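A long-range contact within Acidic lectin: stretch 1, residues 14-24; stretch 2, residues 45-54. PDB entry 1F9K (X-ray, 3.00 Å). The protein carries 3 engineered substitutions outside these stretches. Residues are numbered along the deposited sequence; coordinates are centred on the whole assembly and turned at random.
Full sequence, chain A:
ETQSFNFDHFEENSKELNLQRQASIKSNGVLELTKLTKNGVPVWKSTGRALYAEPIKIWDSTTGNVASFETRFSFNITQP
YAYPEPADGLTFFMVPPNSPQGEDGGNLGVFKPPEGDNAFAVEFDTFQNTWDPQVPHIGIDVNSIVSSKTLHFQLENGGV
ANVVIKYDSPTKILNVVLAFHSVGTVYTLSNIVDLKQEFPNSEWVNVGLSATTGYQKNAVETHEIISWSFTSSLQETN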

# COMPACT_ATOMS: atom_id res chain seq x y z
N SER A 14 -0.78 6.47 31.93
CA SER A 14 -1.67 6.97 30.90
C SER A 14 -2.90 6.10 30.76
O SER A 14 -2.91 5.15 29.98
N LYS A 15 -3.94 6.43 31.53
CA LYS A 15 -5.19 5.68 31.54
C LYS A 15 -5.86 5.55 30.17
O LYS A 15 -7.06 5.30 30.08
CB LYS A 15 -6.17 6.31 32.55
N GLU A 16 -5.07 5.71 29.11
CA GLU A 16 -5.58 5.58 27.75
C GLU A 16 -5.22 4.20 27.21
O GLU A 16 -6.01 3.57 26.50
CB GLU A 16 -4.99 6.64 26.85
CG GLU A 16 -5.23 8.05 27.32
CD GLU A 16 -4.82 9.08 26.30
OE1 GLU A 16 -5.46 9.13 25.22
OE2 GLU A 16 -3.86 9.84 26.57
N LEU A 17 -4.02 3.73 27.56
CA LEU A 17 -3.55 2.42 27.12
C LEU A 17 -3.78 1.37 28.22
O LEU A 17 -3.28 1.49 29.34
CB LEU A 17 -2.07 2.50 26.73
N ASN A 18 -4.55 0.34 27.89
CA ASN A 18 -4.90 -0.73 28.81
C ASN A 18 -4.02 -1.97 28.57
O ASN A 18 -4.27 -2.74 27.64
CB ASN A 18 -6.37 -1.08 28.61
CG ASN A 18 -6.92 -1.95 29.69
OD1 ASN A 18 -6.49 -3.10 29.87
ND2 ASN A 18 -7.88 -1.42 30.44
N LEU A 19 -3.02 -2.16 29.42
CA LEU A 19 -2.07 -3.27 29.27
C LEU A 19 -2.51 -4.59 29.90
O LEU A 19 -3.10 -4.61 30.98
CB LEU A 19 -0.72 -2.86 29.85
CG LEU A 19 -0.20 -1.46 29.48
CD1 LEU A 19 1.18 -1.22 30.10
CD2 LEU A 19 -0.11 -1.31 27.98
N GLN A 20 -2.21 -5.69 29.21
CA GLN A 20 -2.57 -7.02 29.69
C GLN A 20 -1.39 -7.98 29.65
O GLN A 20 -0.64 -8.02 28.67
CB GLN A 20 -3.70 -7.59 28.84
CG GLN A 20 -4.92 -6.73 28.78
CD GLN A 20 -6.04 -7.41 28.04
OE1 GLN A 20 -5.87 -7.85 26.90
NE2 GLN A 20 -7.20 -7.51 28.68
N ARG A 21 -1.24 -8.76 30.71
CA ARG A 21 -0.16 -9.73 30.82
C ARG A 21 1.22 -9.10 30.77
O ARG A 21 1.49 -8.10 31.44
CB ARG A 21 -0.28 -10.76 29.71
CG ARG A 21 -1.50 -11.63 29.79
CD ARG A 21 -1.18 -12.95 29.11
NE ARG A 21 -2.35 -13.79 28.89
CZ ARG A 21 -2.28 -15.05 28.45
NH1 ARG A 21 -1.10 -15.60 28.19
NH2 ARG A 21 -3.40 -15.75 28.28
N GLN A 22 2.09 -9.71 29.96
CA GLN A 22 3.47 -9.27 29.80
C GLN A 22 3.66 -7.87 29.20
O GLN A 22 4.78 -7.32 29.20
CB GLN A 22 4.23 -10.28 28.95
CG GLN A 22 4.13 -11.70 29.46
CD GLN A 22 4.66 -11.83 30.87
OE1 GLN A 22 5.84 -11.63 31.12
NE2 GLN A 22 3.78 -12.18 31.80
N ALA A 23 2.60 -7.28 28.68
CA ALA A 23 2.72 -5.95 28.09
C ALA A 23 3.05 -4.91 29.16
O ALA A 23 2.44 -4.89 30.23
CB ALA A 23 1.42 -5.58 27.39
N SER A 24 4.04 -4.07 28.87
CA SER A 24 4.45 -2.99 29.78
C SER A 24 5.19 -1.88 29.02
O SER A 24 5.64 -2.06 27.89
CB SER A 24 5.33 -3.52 30.90
OG SER A 24 6.63 -3.82 30.44
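Stretch 2 45-54: KSTGRALYAE

Two neighbouring antiparallel strands are held first by their backbones, and only afterwards by whatever their side chains can add. The pairing of residues 45–54 with residues 14–24 in this acidic lectin illustrates the rule well. The shortest backbone bonds lie towards one end of the ladder: Ala53 N donates to Glu16 O at 2.7 Å, and Asn18 N donates to Leu51 O at the same 2.7 Å, each with an N-H...acceptor angle of 159°. Leu51 N returns a bond to Asn18 O at 2.9 Å, closing the narrow reciprocal ring expected of a hydrogen-bonded antiparallel pair. The next such ring joins Gln20 and Arg49. Here Gln20 N reaches Arg49 O at 2.9 Å, while the return bond from Arg49 N to Gln20 O stretches to 3.3 Å and is weak.

That same pair carries the polar side-chain link of the interface. Arg49 NH1 donates to Gln20 OE1 at 2.7 Å, and the amide oxygen lies at the edge of the guanidinium, near its plane, where the N-H groups point. Both side chains leave the same face of the sheet from directly paired positions, so the bond can form without disturbing the backbone pairing.

Stretch 2 runs against stretch 1. Residues 47–52 are extended, with phi between -151° and -76° and psi between 109° and 149°, and their axis makes an angle of 157° with that of strand 17–21, approaching it to 4.6 Å. The register follows directly: Leu17 faces Tyr52, Asn18 faces Leu51, Leu19 faces Ala50, Gln20 faces Arg49 and Arg21 faces Gly48. Hydrogen-bonded and non-hydrogen-bonded pairs alternate along this series.

Beyond Gln20 the first stretch folds into a type II' turn ending at Ala23, with Arg21 at phi 61° and psi -133°. The turn stays in touch with stretch 2 through Gln22 N, which donates to Thr47 O at 3.0 Å. Gly48 lies close to the turn, its CA 3.8 Å from Ala23 N; a CB built ideally on this glycine would stand only 3.0 Å from that nitrogen, so the absence of a side chain suits the tight passage. Nearby, Ala23 CB comes to 3.4 Å from Arg49 O, and Gln22 CG lies 3.0 Å from Ser46 OG.

The packing is sorted by the two faces of the sheet. Leu51 shares one with Asn18, Gln20 and Arg49, and its CD1 comes to 3.1 Å from Gln20 OE1, bringing aliphatic surface against the bonded amide. On the other face Leu19 meets Ala50, with Leu19 CD2 4.1 Å from Ala50 CB, a modest apolar contact; Leu17 and Tyr52 also point this way. At the turn, Arg21 lays one face of its guanidinium over Thr47 CG2, and Arg21 NH1 approaches Thr47 CB to 3.4 Å. Together the two stretches bury 693 Å², counting both sides.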

# COMPACT_ATOMS: atom_id res chain seq x y z
N LYS A 45 6.94 -18.46 25.82
CA LYS A 45 5.50 -18.65 25.97
C LYS A 45 4.94 -17.38 26.59
O LYS A 45 3.93 -17.41 27.30
CB LYS A 45 5.18 -19.86 26.85
CG LYS A 45 3.82 -20.51 26.58
CD LYS A 45 3.68 -21.84 27.34
CE LYS A 45 2.45 -22.66 26.91
NZ LYS A 45 1.12 -22.06 27.26
N SER A 46 5.62 -16.27 26.31
CA SER A 46 5.19 -14.97 26.80
C SER A 46 4.05 -14.41 25.93
O SER A 46 3.97 -14.69 24.74
CB SER A 46 6.37 -14.00 26.77
OG SER A 46 6.03 -12.74 27.33
N THR A 47 3.16 -13.64 26.54
CA THR A 47 2.03 -13.05 25.83
C THR A 47 1.70 -11.66 26.35
O THR A 47 1.69 -11.43 27.56
CB THR A 47 0.77 -13.92 25.97
OG1 THR A 47 0.91 -15.11 25.18
CG2 THR A 47 -0.45 -13.14 25.54
N GLY A 48 1.43 -10.74 25.43
CA GLY A 48 1.11 -9.38 25.82
C GLY A 48 0.18 -8.70 24.83
O GLY A 48 0.28 -8.90 23.62
N ARG A 49 -0.73 -7.89 25.36
CA ARG A 49 -1.68 -7.17 24.53
C ARG A 49 -1.86 -5.77 25.10
O ARG A 49 -1.77 -5.56 26.30
CB ARG A 49 -3.03 -7.87 24.52
CG ARG A 49 -2.94 -9.36 24.50
CD ARG A 49 -4.26 -9.94 24.91
NE ARG A 49 -5.20 -10.05 23.81
CZ ARG A 49 -6.51 -9.85 23.92
NH1 ARG A 49 -7.04 -9.50 25.09
NH2 ARG A 49 -7.32 -10.04 22.88
N ALA A 50 -2.13 -4.82 24.23
CA ALA A 50 -2.32 -3.44 24.63
C ALA A 50 -3.59 -2.95 23.96
O ALA A 50 -3.62 -2.77 22.75
CB ALA A 50 -1.13 -2.60 24.20
N LEU A 51 -4.65 -2.76 24.73
CA LEU A 51 -5.90 -2.28 24.15
C LEU A 51 -6.14 -0.82 24.47
O LEU A 51 -5.75 -0.33 25.54
CB LEU A 51 -7.07 -3.11 24.65
CG LEU A 51 -7.04 -4.61 24.35
CD1 LEU A 51 -5.93 -5.27 25.14
CD2 LEU A 51 -8.37 -5.22 24.72
N TYR A 52 -6.76 -0.13 23.53
CA TYR A 52 -7.08 1.28 23.71
C TYR A 52 -8.27 1.33 24.65
O TYR A 52 -9.26 0.61 24.45
CB TYR A 52 -7.43 1.91 22.36
CG TYR A 52 -7.82 3.37 22.45
CD1 TYR A 52 -6.91 4.33 22.89
CD2 TYR A 52 -9.09 3.79 22.09
CE1 TYR A 52 -7.26 5.67 22.97
CE2 TYR A 52 -9.45 5.13 22.17
CZ TYR A 52 -8.53 6.06 22.61
OH TYR A 52 -8.88 7.39 22.66
N ALA A 53 -8.16 2.16 25.67
CA ALA A 53 -9.20 2.32 26.70
C ALA A 53 -10.63 2.43 26.17
O ALA A 53 -11.52 1.67 26.57
CB ALA A 53 -8.86 3.52 27.58
N GLU A 54 -10.85 3.40 25.28
CA GLU A 54 -12.17 3.63 24.71
C GLU A 54 -12.51 2.63 23.60
O GLU A 54 -11.65 2.25 22.81
CB GLU A 54 -12.25 5.05 24.15
CG GLU A 54 -12.18 6.14 25.21
CD GLU A 54 -13.35 6.08 26.17
OE1 GLU A 54 -14.36 5.41 25.86
OE2 GLU A 54 -13.27 6.71 27.25